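Local structure of isochorismatase hydrolase (3HB7) at residues I35-R46 / I86-E95. The protein is probably a hydrolase of the isochorismatase family, its own substrate not established. Sequence-based numbering, arbitrary orientation.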
loop_
_atom_site.group_PDB
_atom_site.type_symbol
_atom_site.label_atom_id
_atom_site.label_comp_id
_atom_site.label_asym_id
_atom_site.label_seq_id
_atom_site.Cartn_x
_atom_site.Cartn_y
_atom_site.Cartn_z
ATOM N N ILE E 35 -5.385 -39.856 7.712
ATOM C CA ILE E 35 -5.927 -41.161 7.477
ATOM C C ILE E 35 -5.259 -42.195 8.352
ATOM O O ILE E 35 -5.910 -42.991 8.977
ATOM C CB ILE E 35 -5.712 -41.561 6.045
ATOM C CG1 ILE E 35 -6.823 -41.004 5.180
ATOM C CG2 ILE E 35 -5.684 -43.019 5.936
ATOM C CD1 ILE E 35 -6.625 -41.241 3.762
ATOM N N PRO E 36 -3.953 -42.153 8.434
ATOM C CA PRO E 36 -3.242 -43.187 9.157
ATOM C C PRO E 36 -3.665 -43.200 10.601
ATOM O O PRO E 36 -3.868 -44.251 11.174
ATOM C CB PRO E 36 -1.796 -42.726 9.047
ATOM C CG PRO E 36 -1.760 -41.921 7.846
ATOM C CD PRO E 36 -3.029 -41.208 7.802
ATOM N N ASP E 37 -3.795 -42.029 11.188
ATOM C CA ASP E 37 -4.253 -41.923 12.554
ATOM C C ASP E 37 -5.671 -42.410 12.765
ATOM O O ASP E 37 -5.978 -42.948 13.793
ATOM C CB ASP E 37 -4.089 -40.515 13.075
ATOM C CG ASP E 37 -2.679 -40.075 13.079
ATOM O OD1 ASP E 37 -2.041 -40.141 14.130
ATOM O OD2 ASP E 37 -2.197 -39.656 12.024
ATOM N N LEU E 38 -6.555 -42.154 11.819
ATOM C CA LEU E 38 -7.922 -42.652 11.927
ATOM C C LEU E 38 -8.014 -44.170 11.820
ATOM O O LEU E 38 -8.729 -44.810 12.556
ATOM C CB LEU E 38 -8.879 -41.915 10.979
ATOM C CG LEU E 38 -9.220 -40.447 11.293
ATOM C CD1 LEU E 38 -10.404 -39.972 10.563
ATOM C CD2 LEU E 38 -9.460 -40.241 12.716
ATOM N N GLN E 39 -7.248 -44.727 10.902
ATOM C CA GLN E 39 -7.192 -46.166 10.732
ATOM C C GLN E 39 -6.678 -46.790 11.996
ATOM O O GLN E 39 -7.118 -47.829 12.411
ATOM C CB GLN E 39 -6.297 -46.527 9.576
ATOM C CG GLN E 39 -6.951 -46.347 8.261
ATOM C CD GLN E 39 -6.052 -46.713 7.133
ATOM O OE1 GLN E 39 -4.917 -46.282 7.072
ATOM N NE2 GLN E 39 -6.554 -47.516 6.228
ATOM N N LYS E 40 -5.740 -46.130 12.621
ATOM C CA LYS E 40 -5.200 -46.669 13.827
ATOM C C LYS E 40 -6.318 -46.788 14.848
ATOM O O LYS E 40 -6.469 -47.792 15.500
ATOM C CB LYS E 40 -4.131 -45.721 14.336
ATOM C CG LYS E 40 -3.365 -46.210 15.502
ATOM C CD LYS E 40 -2.930 -45.096 16.408
ATOM C CE LYS E 40 -1.521 -44.634 16.135
ATOM N NZ LYS E 40 -1.064 -43.670 17.152
ATOM N N ILE E 41 -7.070 -45.726 15.027
ATOM C CA ILE E 41 -8.140 -45.720 15.988
ATOM C C ILE E 41 -9.219 -46.708 15.577
ATOM O O ILE E 41 -9.804 -47.353 16.398
ATOM C CB ILE E 41 -8.638 -44.298 16.284
ATOM C CG1 ILE E 41 -9.318 -44.253 17.630
ATOM C CG2 ILE E 41 -9.581 -43.839 15.262
ATOM C CD1 ILE E 41 -8.862 -43.154 18.494
ATOM N N PHE E 42 -9.464 -46.842 14.289
ATOM C CA PHE E 42 -10.509 -47.732 13.873
ATOM C C PHE E 42 -10.150 -49.115 14.339
ATOM O O PHE E 42 -10.938 -49.792 14.977
ATOM C CB PHE E 42 -10.559 -47.786 12.357
ATOM C CG PHE E 42 -11.483 -46.795 11.725
ATOM C CD1 PHE E 42 -12.078 -47.065 10.526
ATOM C CD2 PHE E 42 -11.748 -45.603 12.311
ATOM C CE1 PHE E 42 -12.902 -46.170 9.949
ATOM C CE2 PHE E 42 -12.569 -44.721 11.723
ATOM C CZ PHE E 42 -13.145 -45.004 10.545
ATOM N N GLU E 43 -8.942 -49.543 14.009
ATOM C CA GLU E 43 -8.509 -50.884 14.331
ATOM C C GLU E 43 -8.493 -51.075 15.820
ATOM O O GLU E 43 -8.886 -52.094 16.310
ATOM C CB GLU E 43 -7.148 -51.161 13.731
ATOM N N TRP E 44 -8.051 -50.082 16.552
ATOM C CA TRP E 44 -8.020 -50.237 17.976
ATOM C C TRP E 44 -9.383 -50.425 18.545
ATOM O O TRP E 44 -9.589 -51.238 19.403
ATOM C CB TRP E 44 -7.454 -49.008 18.603
ATOM C CG TRP E 44 -7.555 -49.036 20.023
ATOM C CD1 TRP E 44 -6.785 -49.729 20.853
ATOM C CD2 TRP E 44 -8.469 -48.309 20.827
ATOM N NE1 TRP E 44 -7.155 -49.509 22.138
ATOM C CE2 TRP E 44 -8.197 -48.632 22.149
ATOM C CE3 TRP E 44 -9.497 -47.419 20.555
ATOM C CZ2 TRP E 44 -8.904 -48.099 23.205
ATOM C CZ3 TRP E 44 -10.199 -46.899 21.594
ATOM C CH2 TRP E 44 -9.899 -47.233 22.910
ATOM N N VAL E 45 -10.329 -49.627 18.107
ATOM C CA VAL E 45 -11.687 -49.774 18.584
ATOM C C VAL E 45 -12.327 -51.087 18.171
ATOM O O VAL E 45 -13.029 -51.702 18.938
ATOM C CB VAL E 45 -12.562 -48.599 18.128
ATOM C CG1 VAL E 45 -13.980 -49.029 17.949
ATOM C CG2 VAL E 45 -12.491 -47.507 19.124
ATOM N N ARG E 46 -12.136 -51.465 16.925
ATOM C CA ARG E 46 -12.719 -52.673 16.400
ATOM C C ARG E 46 -12.140 -53.864 17.136
ATOM O O ARG E 46 -12.822 -54.805 17.501
ATOM C CB ARG E 46 -12.408 -52.754 14.922
ATOM C CG ARG E 46 -13.361 -51.991 14.080
ATOM C CD ARG E 46 -12.686 -51.333 12.928
ATOM N NE ARG E 46 -13.675 -50.819 12.006
ATOM C CZ ARG E 46 -13.465 -50.562 10.731
ATOM N NH1 ARG E 46 -12.290 -50.751 10.193
ATOM N NH2 ARG E 46 -14.442 -50.103 9.998
ATOM N N ILE E 86 -14.394 -43.185 1.912
ATOM C CA ILE E 86 -13.224 -43.686 1.279
ATOM C C ILE E 86 -12.977 -45.051 1.859
ATOM O O ILE E 86 -13.261 -45.297 3.006
ATOM C CB ILE E 86 -12.053 -42.781 1.529
ATOM C CG1 ILE E 86 -11.897 -42.554 3.009
ATOM C CG2 ILE E 86 -12.265 -41.496 0.840
ATOM C CD1 ILE E 86 -10.620 -41.997 3.370
ATOM N N PRO E 87 -12.410 -45.926 1.061
ATOM C CA PRO E 87 -12.234 -47.318 1.419
ATOM C C PRO E 87 -11.398 -47.454 2.638
ATOM O O PRO E 87 -11.671 -48.292 3.448
ATOM C CB PRO E 87 -11.472 -47.857 0.239
ATOM C CG PRO E 87 -11.948 -47.071 -0.871
ATOM C CD PRO E 87 -12.194 -45.707 -0.370
ATOM N N GLU E 88 -10.420 -46.594 2.789
ATOM C CA GLU E 88 -9.499 -46.681 3.890
ATOM C C GLU E 88 -10.241 -46.573 5.182
ATOM O O GLU E 88 -9.830 -47.118 6.179
ATOM C CB GLU E 88 -8.478 -45.573 3.825
ATOM C CG GLU E 88 -7.486 -45.702 2.721
ATOM C CD GLU E 88 -7.993 -45.199 1.416
ATOM O OE1 GLU E 88 -9.173 -44.923 1.290
ATOM O OE2 GLU E 88 -7.199 -45.083 0.495
ATOM N N LEU E 89 -11.326 -45.827 5.179
ATOM C CA LEU E 89 -12.088 -45.634 6.385
ATOM C C LEU E 89 -13.521 -46.124 6.308
ATOM O O LEU E 89 -14.352 -45.669 7.037
ATOM C CB LEU E 89 -12.007 -44.190 6.834
ATOM C CG LEU E 89 -10.606 -43.714 7.165
ATOM C CD1 LEU E 89 -10.646 -42.265 7.453
ATOM C CD2 LEU E 89 -10.080 -44.448 8.348
ATOM N N TYR E 90 -13.793 -47.082 5.446
ATOM C CA TYR E 90 -15.131 -47.592 5.280
ATOM C C TYR E 90 -15.697 -48.262 6.510
ATOM O O TYR E 90 -14.997 -48.882 7.268
ATOM C CB TYR E 90 -15.164 -48.566 4.137
ATOM C CG TYR E 90 -16.380 -48.464 3.315
ATOM C CD1 TYR E 90 -17.392 -49.378 3.432
ATOM C CD2 TYR E 90 -16.525 -47.452 2.421
ATOM C CE1 TYR E 90 -18.490 -49.273 2.684
ATOM C CE2 TYR E 90 -17.614 -47.348 1.672
ATOM C CZ TYR E 90 -18.595 -48.250 1.799
ATOM O OH TYR E 90 -19.679 -48.113 1.007
ATOM N N PRO E 91 -16.987 -48.100 6.693
ATOM C CA PRO E 91 -17.673 -48.611 7.857
ATOM C C PRO E 91 -17.765 -50.104 7.825
ATOM O O PRO E 91 -17.819 -50.702 6.783
ATOM C CB PRO E 91 -19.070 -48.034 7.705
ATOM C CG PRO E 91 -18.948 -46.998 6.764
ATOM C CD PRO E 91 -17.919 -47.392 5.827
ATOM N N GLN E 92 -17.829 -50.700 8.989
ATOM C CA GLN E 92 -17.916 -52.124 9.039
ATOM C C GLN E 92 -19.244 -52.601 9.531
ATOM O O GLN E 92 -19.631 -52.307 10.631
ATOM C CB GLN E 92 -16.865 -52.640 10.004
ATOM C CG GLN E 92 -16.061 -53.750 9.465
ATOM C CD GLN E 92 -14.701 -53.774 10.047
ATOM O OE1 GLN E 92 -14.536 -54.047 11.209
ATOM N NE2 GLN E 92 -13.716 -53.477 9.243
ATOM N N GLU E 93 -19.956 -53.361 8.734
ATOM C CA GLU E 93 -20.938 -54.203 9.340
ATOM C C GLU E 93 -21.937 -53.422 10.125
ATOM O O GLU E 93 -22.742 -52.715 9.592
ATOM C CB GLU E 93 -20.256 -55.185 10.279
ATOM N N ASP E 94 -21.860 -53.621 11.422
ATOM C CA ASP E 94 -22.749 -53.066 12.412
ATOM C C ASP E 94 -22.698 -51.568 12.659
ATOM O O ASP E 94 -23.615 -51.014 13.202
ATOM C CB ASP E 94 -22.518 -53.780 13.724
ATOM C CG ASP E 94 -23.793 -54.160 14.399
ATOM O OD1 ASP E 94 -24.012 -53.670 15.510
ATOM O OD2 ASP E 94 -24.563 -54.947 13.828
ATOM N N GLU E 95 -21.608 -50.928 12.318
ATOM C CA GLU E 95 -21.414 -49.560 12.710
ATOM C C GLU E 95 -22.418 -48.594 12.094
ATOM O O GLU E 95 -22.678 -48.615 10.910
ATOM C CB GLU E 95 -19.994 -49.167 12.394
ATOM C CG GLU E 95 -19.043 -50.241 12.748
ATOM C CD GLU E 95 -17.659 -49.980 12.284
ATOM O OE1 GLU E 95 -17.476 -49.536 11.155
ATOM O OE2 GLU E 95 -16.747 -50.234 13.057
#
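Arg-46 grips the carboxylate of Glu-95 side-on in a salt bridge: NE points at OE2 and NH2 at OE1, each bond nearly straight and within the guanidinium plane, the two flat groups turned only 19° apart. NH2 also donates to the carbonyl O of Tyr-90 (3.0 Å), again close to that plane. The amide of Gln-92 stacks on one guanidinium face, with its NE2 3.3 Å from CZ of Arg-46, while Phe-42 CD1 lies over the opposite face. A methionine in place of Arg-46 would probably leave Glu-95 without the two-nitrogen grip and the Tyr-90 carbonyl without this donor. One turn earlier in the helix, the Phe-42 ring is crossed at about a right angle by Leu-89, whose CD2 sits over its face, a CH-pi contact 3.9 Å from the centroid; Leu-89 O meets the ring edge at CE1. Leu-89 CD2 also packs on Leu-38 CB (3.8 Å) and Gln-39 CG. Helix 35-47 here flanks the parallel sheet of the isochorismatase-like alpha/beta fold, and 86-95 is the loop leading into strand 96-100, outermost in this chain's sheet. Gln-39, its chain extended beyond CG (chi2 -180°), gives a weak NE2 bond to Glu-88 O (3.3 Å). Ile-35 and Ile-86 meet tip to tip through their CD1 methyls at 4.1 Å. In the second shell, His-57 NE2 bonds Glu-95 OE1, and Phe-42 rests on Val-12 of strand 8-13.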